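Long-range contacts in salmonella typhimurium DB7155 bacteriophage DET7 tailspike (Bacteriophage, PDB 2V5I), which probably binds the O-antigen of Salmonella lipopolysaccharide and hydrolyses it, serving as the trimeric receptor-binding tailspike of the phage: residues V286-D291 / L333-G338; T350-A355 / T372-N377; G396-G401 / G421-V426. All coordinates share one frame; numbering follows the deposited sequence.

Contact 1 (V286-D291 / L333-G338); sequences VWDGFD and LGVGLG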
loop_
_atom_site.group_PDB
_atom_site.type_symbol
_atom_site.label_atom_id
_atom_site.label_comp_id
_atom_site.label_asym_id
_atom_site.label_seq_id
_atom_site.Cartn_x
_atom_site.Cartn_y
_atom_site.Cartn_z
ATOM N N VAL A 286 -24.623 3.469 1.090
ATOM C CA VAL A 286 -25.570 4.384 1.749
ATOM C C VAL A 286 -25.161 4.688 3.199
ATOM O O VAL A 286 -25.311 5.831 3.676
ATOM C CB VAL A 286 -27.016 3.884 1.595
ATOM C CG1 VAL A 286 -27.975 4.764 2.395
ATOM C CG2 VAL A 286 -27.426 3.809 0.161
ATOM N N TRP A 287 -24.672 3.683 3.927
ATOM C CA TRP A 287 -24.145 3.898 5.243
ATOM C C TRP A 287 -22.604 3.889 5.198
ATOM O O TRP A 287 -22.038 4.878 4.719
ATOM C CB TRP A 287 -24.732 2.884 6.206
ATOM C CG TRP A 287 -26.205 3.174 6.454
ATOM C CD1 TRP A 287 -27.265 2.989 5.578
ATOM C CD2 TRP A 287 -26.782 3.742 7.652
ATOM N NE1 TRP A 287 -28.439 3.395 6.184
ATOM C CE2 TRP A 287 -28.174 3.869 7.430
ATOM C CE3 TRP A 287 -26.255 4.180 8.866
ATOM C CZ2 TRP A 287 -29.059 4.370 8.400
ATOM C CZ3 TRP A 287 -27.151 4.688 9.846
ATOM C CH2 TRP A 287 -28.534 4.761 9.591
ATOM N N ASP A 288 -21.924 2.827 5.613
ATOM C CA ASP A 288 -20.470 2.863 5.827
ATOM C C ASP A 288 -19.760 2.050 4.739
ATOM O O ASP A 288 -20.347 1.085 4.218
ATOM C CB ASP A 288 -20.091 2.279 7.183
ATOM C CG ASP A 288 -20.601 3.097 8.363
ATOM O OD1 ASP A 288 -21.326 4.112 8.176
ATOM O OD2 ASP A 288 -20.169 2.702 9.486
ATOM N N GLY A 289 -18.487 2.339 4.464
ATOM C CA GLY A 289 -17.721 1.481 3.577
ATOM C C GLY A 289 -17.463 0.164 4.345
ATOM O O GLY A 289 -17.836 -0.919 3.921
ATOM N N PHE A 290 -16.689 0.294 5.428
ATOM C CA PHE A 290 -16.452 -0.835 6.346
ATOM C C PHE A 290 -16.990 -0.428 7.731
ATOM O O PHE A 290 -16.577 0.614 8.260
ATOM C CB PHE A 290 -14.946 -1.096 6.468
ATOM C CG PHE A 290 -14.312 -1.611 5.209
ATOM C CD1 PHE A 290 -14.043 -0.730 4.130
ATOM C CD2 PHE A 290 -13.942 -2.914 5.059
ATOM C CE1 PHE A 290 -13.466 -1.212 2.983
ATOM C CE2 PHE A 290 -13.331 -3.389 3.862
ATOM C CZ PHE A 290 -13.142 -2.515 2.846
ATOM N N ASP A 291 -17.942 -1.212 8.266
ATOM C CA ASP A 291 -18.544 -0.996 9.602
ATOM C C ASP A 291 -18.067 -2.119 10.500
ATOM O O ASP A 291 -18.658 -3.184 10.520
ATOM C CB ASP A 291 -20.080 -1.045 9.503
ATOM C CG ASP A 291 -20.790 -0.882 10.843
ATOM O OD1 ASP A 291 -20.132 -0.632 11.883
ATOM O OD2 ASP A 291 -22.031 -1.051 10.836
ATOM N N LEU A 333 -22.124 7.668 1.837
ATOM C CA LEU A 333 -23.052 8.680 2.351
ATOM C C LEU A 333 -23.024 8.782 3.873
ATOM O O LEU A 333 -23.334 9.866 4.414
ATOM C CB LEU A 333 -24.444 8.435 1.783
ATOM C CG LEU A 333 -25.500 9.488 2.079
ATOM C CD1 LEU A 333 -25.172 10.844 1.523
ATOM C CD2 LEU A 333 -26.855 9.038 1.523
ATOM N N GLY A 334 -22.691 7.693 4.583
ATOM C CA GLY A 334 -22.574 7.610 6.015
ATOM C C GLY A 334 -21.183 7.947 6.503
ATOM O O GLY A 334 -20.837 9.136 6.612
ATOM N N VAL A 335 -20.411 6.943 6.894
ATOM C CA VAL A 335 -19.025 7.106 7.340
ATOM C C VAL A 335 -18.137 6.165 6.487
ATOM O O VAL A 335 -18.472 4.971 6.384
ATOM C CB VAL A 335 -18.887 6.672 8.790
ATOM C CG1 VAL A 335 -17.467 6.811 9.275
ATOM C CG2 VAL A 335 -19.751 7.520 9.657
ATOM N N GLY A 336 -16.992 6.605 5.994
ATOM C CA GLY A 336 -16.197 5.697 5.199
ATOM C C GLY A 336 -15.749 4.442 5.936
ATOM O O GLY A 336 -15.964 3.318 5.455
ATOM N N LEU A 337 -15.030 4.653 7.057
ATOM C CA LEU A 337 -14.535 3.584 7.941
ATOM C C LEU A 337 -15.054 3.845 9.373
ATOM O O LEU A 337 -14.728 4.859 9.985
ATOM C CB LEU A 337 -13.006 3.526 7.959
ATOM C CG LEU A 337 -12.392 2.537 8.931
ATOM C CD1 LEU A 337 -12.721 1.112 8.658
ATOM C CD2 LEU A 337 -10.871 2.699 8.934
ATOM N N GLY A 338 -15.823 2.889 9.874
ATOM C CA GLY A 338 -16.389 2.938 11.208
ATOM C C GLY A 338 -15.818 1.817 12.029
ATOM O O GLY A 338 -15.734 0.688 11.580
#
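Asp288 and Val335 make the one polar side-chain bond of this contact: Val335 N donates to Asp288 OD1 over 3.2 Å, reaching the oxygen from above the carboxylate plane, 50° out of it. CG of Asp288 stands beside its own backbone N (chi1 -66°), and the carboxylate runs next to the valine side chain in the same direction, OD1 3.6 Å from Val335 CB.

The other bonds join backbone to backbone. Gly334 N reaches Trp287 O at a bent angle. Val335 O takes Gly289 N at 3.3 Å and also receives a CA-H...O contact from Asp288. Gly336 O is met by two donors, Phe290 N at 3.1 Å and, weakly, Gly289 N. The straightest bond runs from Gly338 N to Phe290 O, 2.9 Å long with 174° at the hydrogen. Phe290 pairs with Leu337 and Asp291 with Gly338 in parallel register, as successive coils do in the right-handed parallel beta-helix of P22-type tailspikes; the chain of 333-338 turns a corner at Gly336 and Leu337.

Gly334 and Gly289, lacking side chains, let the backbones close in on Trp287 O and Gly336 O. Gly338 makes room separately, beside the Asp288 carboxylate.

Apolar contact is sparse. Leu337 CD1 touches Phe290 CB at 3.8 Å, on the face where the phenylalanine ring leads away to stack on Phe258 and pack against Ile327 and Val329. At the other end the leucine of 333 makes van der Waals contact with a polar group, Leu333 CB lying 3.3 Å from Val286 O; that carbonyl accepts from Lys137 NZ, and the same lysine forms a cation-pi contact with Trp287. Asp291 OD1, on the face away from Phe290, is bound by Gln262 NE2.

Contact 2 (T350-A355 / T372-N377); sequences TVQDCA and TVIDCN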
loop_
_atom_site.group_PDB
_atom_site.type_symbol
_atom_site.label_atom_id
_atom_site.label_comp_id
_atom_site.label_asym_id
_atom_site.label_seq_id
_atom_site.Cartn_x
_atom_site.Cartn_y
_atom_site.Cartn_z
ATOM N N THR A 350 -7.242 4.033 2.709
ATOM C CA THR A 350 -7.452 5.163 1.793
ATOM C C THR A 350 -8.965 5.427 1.716
ATOM O O THR A 350 -9.746 4.586 1.245
ATOM C CB THR A 350 -6.879 4.846 0.384
ATOM O OG1 THR A 350 -5.454 4.549 0.507
ATOM C CG2 THR A 350 -7.116 6.041 -0.554
ATOM N N VAL A 351 -9.400 6.563 2.269
ATOM C CA VAL A 351 -10.783 7.002 2.185
ATOM C C VAL A 351 -10.755 8.328 1.417
ATOM O O VAL A 351 -10.091 9.276 1.843
ATOM C CB VAL A 351 -11.395 7.185 3.596
ATOM C CG1 VAL A 351 -12.815 7.658 3.470
ATOM C CG2 VAL A 351 -11.361 5.894 4.376
ATOM N N GLN A 352 -11.487 8.416 0.319
ATOM C CA GLN A 352 -11.402 9.616 -0.507
ATOM C C GLN A 352 -12.761 9.959 -1.092
ATOM O O GLN A 352 -13.489 9.080 -1.547
ATOM C CB GLN A 352 -10.285 9.540 -1.544
ATOM C CG GLN A 352 -10.299 8.443 -2.454
ATOM C CD GLN A 352 -8.944 8.117 -3.216
ATOM O OE1 GLN A 352 -7.787 8.594 -2.938
ATOM N NE2 GLN A 352 -9.123 7.283 -4.186
ATOM N N ASP A 353 -13.129 11.239 -1.001
ATOM C CA ASP A 353 -14.334 11.765 -1.727
ATOM C C ASP A 353 -15.591 11.135 -1.185
ATOM O O ASP A 353 -16.403 10.616 -1.976
ATOM C CB ASP A 353 -14.209 11.559 -3.260
ATOM C CG ASP A 353 -15.133 12.490 -4.085
ATOM O OD1 ASP A 353 -15.609 13.503 -3.560
ATOM O OD2 ASP A 353 -15.325 12.200 -5.281
ATOM N N CYS A 354 -15.755 11.208 0.140
ATOM C CA CYS A 354 -16.959 10.682 0.834
ATOM C C CYS A 354 -17.904 11.823 1.155
ATOM O O CYS A 354 -17.492 12.952 1.487
ATOM C CB CYS A 354 -16.663 9.887 2.097
ATOM S SG CYS A 354 -15.838 8.288 1.724
ATOM N N ALA A 355 -19.198 11.589 0.917
ATOM C CA ALA A 355 -20.202 12.612 1.207
ATOM C C ALA A 355 -20.351 12.949 2.682
ATOM O O ALA A 355 -20.607 14.100 3.022
ATOM C CB ALA A 355 -21.550 12.206 0.643
ATOM N N THR A 372 -4.980 7.753 4.647
ATOM C CA THR A 372 -5.357 8.885 3.762
ATOM C C THR A 372 -6.852 9.059 3.939
ATOM O O THR A 372 -7.612 8.090 3.769
ATOM C CB THR A 372 -5.067 8.523 2.271
ATOM O OG1 THR A 372 -3.649 8.338 2.073
ATOM C CG2 THR A 372 -5.587 9.565 1.315
ATOM N N VAL A 373 -7.298 10.243 4.370
ATOM C CA VAL A 373 -8.736 10.556 4.477
ATOM C C VAL A 373 -8.904 11.955 3.924
ATOM O O VAL A 373 -8.677 12.941 4.646
ATOM C CB VAL A 373 -9.250 10.497 5.942
ATOM C CG1 VAL A 373 -10.732 10.782 5.959
ATOM C CG2 VAL A 373 -9.030 9.171 6.552
ATOM N N ILE A 374 -9.364 12.056 2.676
ATOM C CA ILE A 374 -9.311 13.317 1.950
ATOM C C ILE A 374 -10.633 13.576 1.227
ATOM O O ILE A 374 -11.284 12.637 0.787
ATOM C CB ILE A 374 -8.156 13.345 0.935
ATOM C CG1 ILE A 374 -8.294 12.277 -0.115
ATOM C CG2 ILE A 374 -6.795 13.211 1.663
ATOM C CD1 ILE A 374 -7.266 12.309 -1.151
ATOM N N ASP A 375 -10.998 14.872 1.111
ATOM C CA ASP A 375 -12.228 15.285 0.379
ATOM C C ASP A 375 -13.428 14.550 0.967
ATOM O O ASP A 375 -14.382 14.168 0.228
ATOM C CB ASP A 375 -12.037 15.062 -1.130
ATOM C CG ASP A 375 -11.188 16.131 -1.760
ATOM O OD1 ASP A 375 -11.130 17.223 -1.175
ATOM O OD2 ASP A 375 -10.541 15.871 -2.799
ATOM N N CYS A 376 -13.462 14.461 2.292
ATOM C CA CYS A 376 -14.608 13.902 2.963
ATOM C C CYS A 376 -15.565 15.000 3.484
ATOM O O CYS A 376 -15.281 16.201 3.431
ATOM C CB CYS A 376 -14.214 12.877 4.049
ATOM S SG CYS A 376 -13.485 11.393 3.256
ATOM N N ASN A 377 -16.736 14.540 3.904
ATOM C CA ASN A 377 -17.850 15.437 4.254
ATOM C C ASN A 377 -18.215 16.439 3.169
ATOM O O ASN A 377 -18.503 17.596 3.445
ATOM C CB ASN A 377 -17.629 16.121 5.588
ATOM C CG ASN A 377 -18.916 16.729 6.130
ATOM O OD1 ASN A 377 -20.023 16.224 5.822
ATOM N ND2 ASN A 377 -18.807 17.819 6.890
HETATM O O HOH W 1 -3.460 6.766 -0.027
#
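Val351 and Cys376 meet through CG1 and SG, 3.8 Å apart, and the same sulfur lies 3.7 Å from Cys354 CB. Cys354 SG and Cys376 SG lie 4.2 Å apart, too far for a disulfide. On the face shared by Gln352 and Ile374, the side chains run side by side in one direction, Gln352 CB against Ile374 CG1 at 3.7 Å. Gln352 CG and Ile374 CG1 both sit between backbone N and carbonyl carbon, the crowded position (chi1 56° and 61°). At the start of the strands one water bridges Thr350 OG1, at 3.0 Å, and Thr372 OG1, at 2.6 Å.

Behind these groups stand strands 350-352 and 372-374, their short axes 4.7 Å apart and inclined by only 4°, in exact parallel register. Val351 N binds Thr372 O, Ile374 N binds Val351 O and Asp353 N binds Ile374 O, while CA-H...O contacts continue to Asn377. Both chains then leave the strand through a left-handed backbone conformation, at Asp353 and Asp375. Such in-register alignment of like residues at equivalent positions, Thr with Thr, Val with Val, Asp with Asp and Cys with Cys, is characteristic of successive beta-helix coils.

Farther out, Asp353 OD1 forms a salt bridge with Lys403, and Asp375 accepts from the backbone N atoms of Ile402 and Lys403 and is bonded to Tyr345 of the second subunit. Thr350 OG1 meets Asn348 of that subunit, and Thr372 OG1 is bonded to Arg398 NE. Asp353 OD1 and Asp375 OD2 lie 5.6 Å apart, like charges that would be expected to disfavour each other; the lysine and these N-H and hydroxyl partners probably offset that cost.

Contact 3 (G396-G401 / G421-V426); sequences GIRAAG and GLVGNV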
loop_
_atom_site.group_PDB
_atom_site.type_symbol
_atom_site.label_atom_id
_atom_site.label_comp_id
_atom_site.label_asym_id
_atom_site.label_seq_id
_atom_site.Cartn_x
_atom_site.Cartn_y
_atom_site.Cartn_z
ATOM N N GLY A 396 1.351 9.127 10.335
ATOM C CA GLY A 396 1.318 9.344 8.920
ATOM C C GLY A 396 -0.105 9.386 8.412
ATOM O O GLY A 396 -0.768 8.358 8.302
ATOM N N ILE A 397 -0.597 10.591 8.147
ATOM C CA ILE A 397 -1.984 10.798 7.732
ATOM C C ILE A 397 -2.059 11.976 6.768
ATOM O O ILE A 397 -1.639 13.077 7.071
ATOM C CB ILE A 397 -2.958 10.939 8.941
ATOM C CG1 ILE A 397 -4.386 11.226 8.443
ATOM C CG2 ILE A 397 -2.472 11.990 9.976
ATOM C CD1 ILE A 397 -5.460 10.995 9.480
ATOM N N ARG A 398 -2.673 11.707 5.614
ATOM C CA ARG A 398 -2.949 12.725 4.611
ATOM C C ARG A 398 -4.398 13.083 4.773
ATOM O O ARG A 398 -5.247 12.200 4.744
ATOM C CB ARG A 398 -2.675 12.144 3.222
ATOM C CG ARG A 398 -1.182 11.878 3.051
ATOM C CD ARG A 398 -0.854 10.836 2.113
ATOM N NE ARG A 398 -1.277 9.508 2.536
ATOM C CZ ARG A 398 -0.513 8.594 3.091
ATOM N NH1 ARG A 398 0.751 8.862 3.387
ATOM N NH2 ARG A 398 -1.043 7.396 3.357
ATOM N N ALA A 399 -4.669 14.366 5.050
ATOM C CA ALA A 399 -5.997 14.809 5.465
ATOM C C ALA A 399 -6.555 15.994 4.661
ATOM O O ALA A 399 -7.461 16.664 5.153
ATOM C CB ALA A 399 -6.002 15.167 6.931
ATOM N N ALA A 400 -6.033 16.293 3.482
ATOM C CA ALA A 400 -6.623 17.345 2.629
ATOM C C ALA A 400 -6.552 16.949 1.158
ATOM O O ALA A 400 -5.506 16.541 0.679
ATOM C CB ALA A 400 -5.892 18.670 2.802
ATOM N N GLY A 401 -7.677 17.128 0.460
ATOM C CA GLY A 401 -7.794 16.881 -0.948
ATOM C C GLY A 401 -7.915 18.184 -1.715
ATOM O O GLY A 401 -7.388 19.219 -1.265
ATOM N N GLY A 421 3.210 13.213 11.461
ATOM C CA GLY A 421 3.251 12.987 10.017
ATOM C C GLY A 421 1.971 13.402 9.319
ATOM O O GLY A 421 1.532 12.720 8.395
ATOM N N LEU A 422 1.349 14.486 9.801
ATOM C CA LEU A 422 0.122 15.016 9.164
ATOM C C LEU A 422 0.497 15.834 7.944
ATOM O O LEU A 422 1.285 16.785 8.068
ATOM C CB LEU A 422 -0.658 15.862 10.165
ATOM C CG LEU A 422 -1.894 16.553 9.656
ATOM C CD1 LEU A 422 -2.905 15.577 9.147
ATOM C CD2 LEU A 422 -2.492 17.398 10.821
ATOM N N VAL A 423 0.017 15.426 6.769
ATOM C CA VAL A 423 0.388 15.991 5.485
ATOM C C VAL A 423 -0.818 16.537 4.732
ATOM O O VAL A 423 -1.906 15.930 4.710
ATOM C CB VAL A 423 1.070 14.867 4.641
ATOM C CG1 VAL A 423 1.174 15.212 3.190
ATOM C CG2 VAL A 423 2.429 14.543 5.228
ATOM N N GLY A 424 -0.620 17.673 4.056
ATOM C CA GLY A 424 -1.618 18.223 3.157
ATOM C C GLY A 424 -1.918 19.672 3.514
ATOM O O GLY A 424 -1.461 20.199 4.537
ATOM N N ASN A 425 -2.675 20.318 2.658
ATOM C CA ASN A 425 -3.075 21.688 2.956
ATOM C C ASN A 425 -4.285 21.702 3.883
ATOM O O ASN A 425 -5.437 22.032 3.534
ATOM C CB ASN A 425 -3.320 22.410 1.654
ATOM C CG ASN A 425 -3.482 23.910 1.847
ATOM O OD1 ASN A 425 -3.070 24.463 2.858
ATOM N ND2 ASN A 425 -4.036 24.559 0.850
ATOM N N VAL A 426 -4.015 21.272 5.095
ATOM C CA VAL A 426 -5.005 21.162 6.134
ATOM C C VAL A 426 -5.132 22.535 6.797
ATOM O O VAL A 426 -4.100 23.122 7.159
ATOM C CB VAL A 426 -4.581 20.115 7.192
ATOM C CG1 VAL A 426 -5.590 20.042 8.323
ATOM C CG2 VAL A 426 -4.437 18.745 6.590
HETATM O O HOH W 2 -3.195 18.966 0.149
#
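Leu422 keeps CG anti to its backbone N (chi1 176°), and chi2 of 60° turns CD1 toward 396-401, where it touches Ile397 CG2 at 3.7 Å and Ala399 CB at 3.8 Å. The isoleucine branch that meets it, CG2, lies between its own backbone N and carbonyl carbon. Ala399 CB also meets Val426 CG2, and Ala400 CB packs 3.5 Å from Asn425 O, where an inverse gamma turn centred on Asn425 bends the chain.

On the other face the Arg398 chain runs alongside Val423, Arg398 CG to Val423 CB 4.1 Å, before its bend at chi3 leads away toward Thr372 and Asn370. Three backbone bonds hold the strands; Ile397 N approaches Gly421 O from 45° above the carbonyl plane, whereas Ala399 N meets Val423 O almost along the C=O axis. Gly396 and Gly424 have backbone angles that call for glycine. Water 2 donates weakly to Ala400 O and accepts from Asn425 N.

Ile386 packs on Ile397 and Ala399, and Ile431 on Leu422 and Val426, from strands of another face: neighbouring parallel coils of a tailspike beta-helix, at the interface with the second subunit.

Each contact joins neighbouring coils of one parallel beta-helix, and the three follow one another along the chain. Contacts 2 and 3 are buried and share a sheet: strands 371-374 and 393-398 are neighbours, tied by the threonine-arginine bond and a probable one from Val373 N to Arg398 O. Both touch the second subunit. Contact 1, only partly buried, lies on a different set of strands and is touched by no other chain; it meets contact 2 through Leu333 against Ala355 and Gly336 against Val351. Backbone bonds carry all three; contact 1 adds glycines and one carboxylate, contact 2 like-paired polar residues and cysteines, contact 3 aliphatic packing with glycines on both segments.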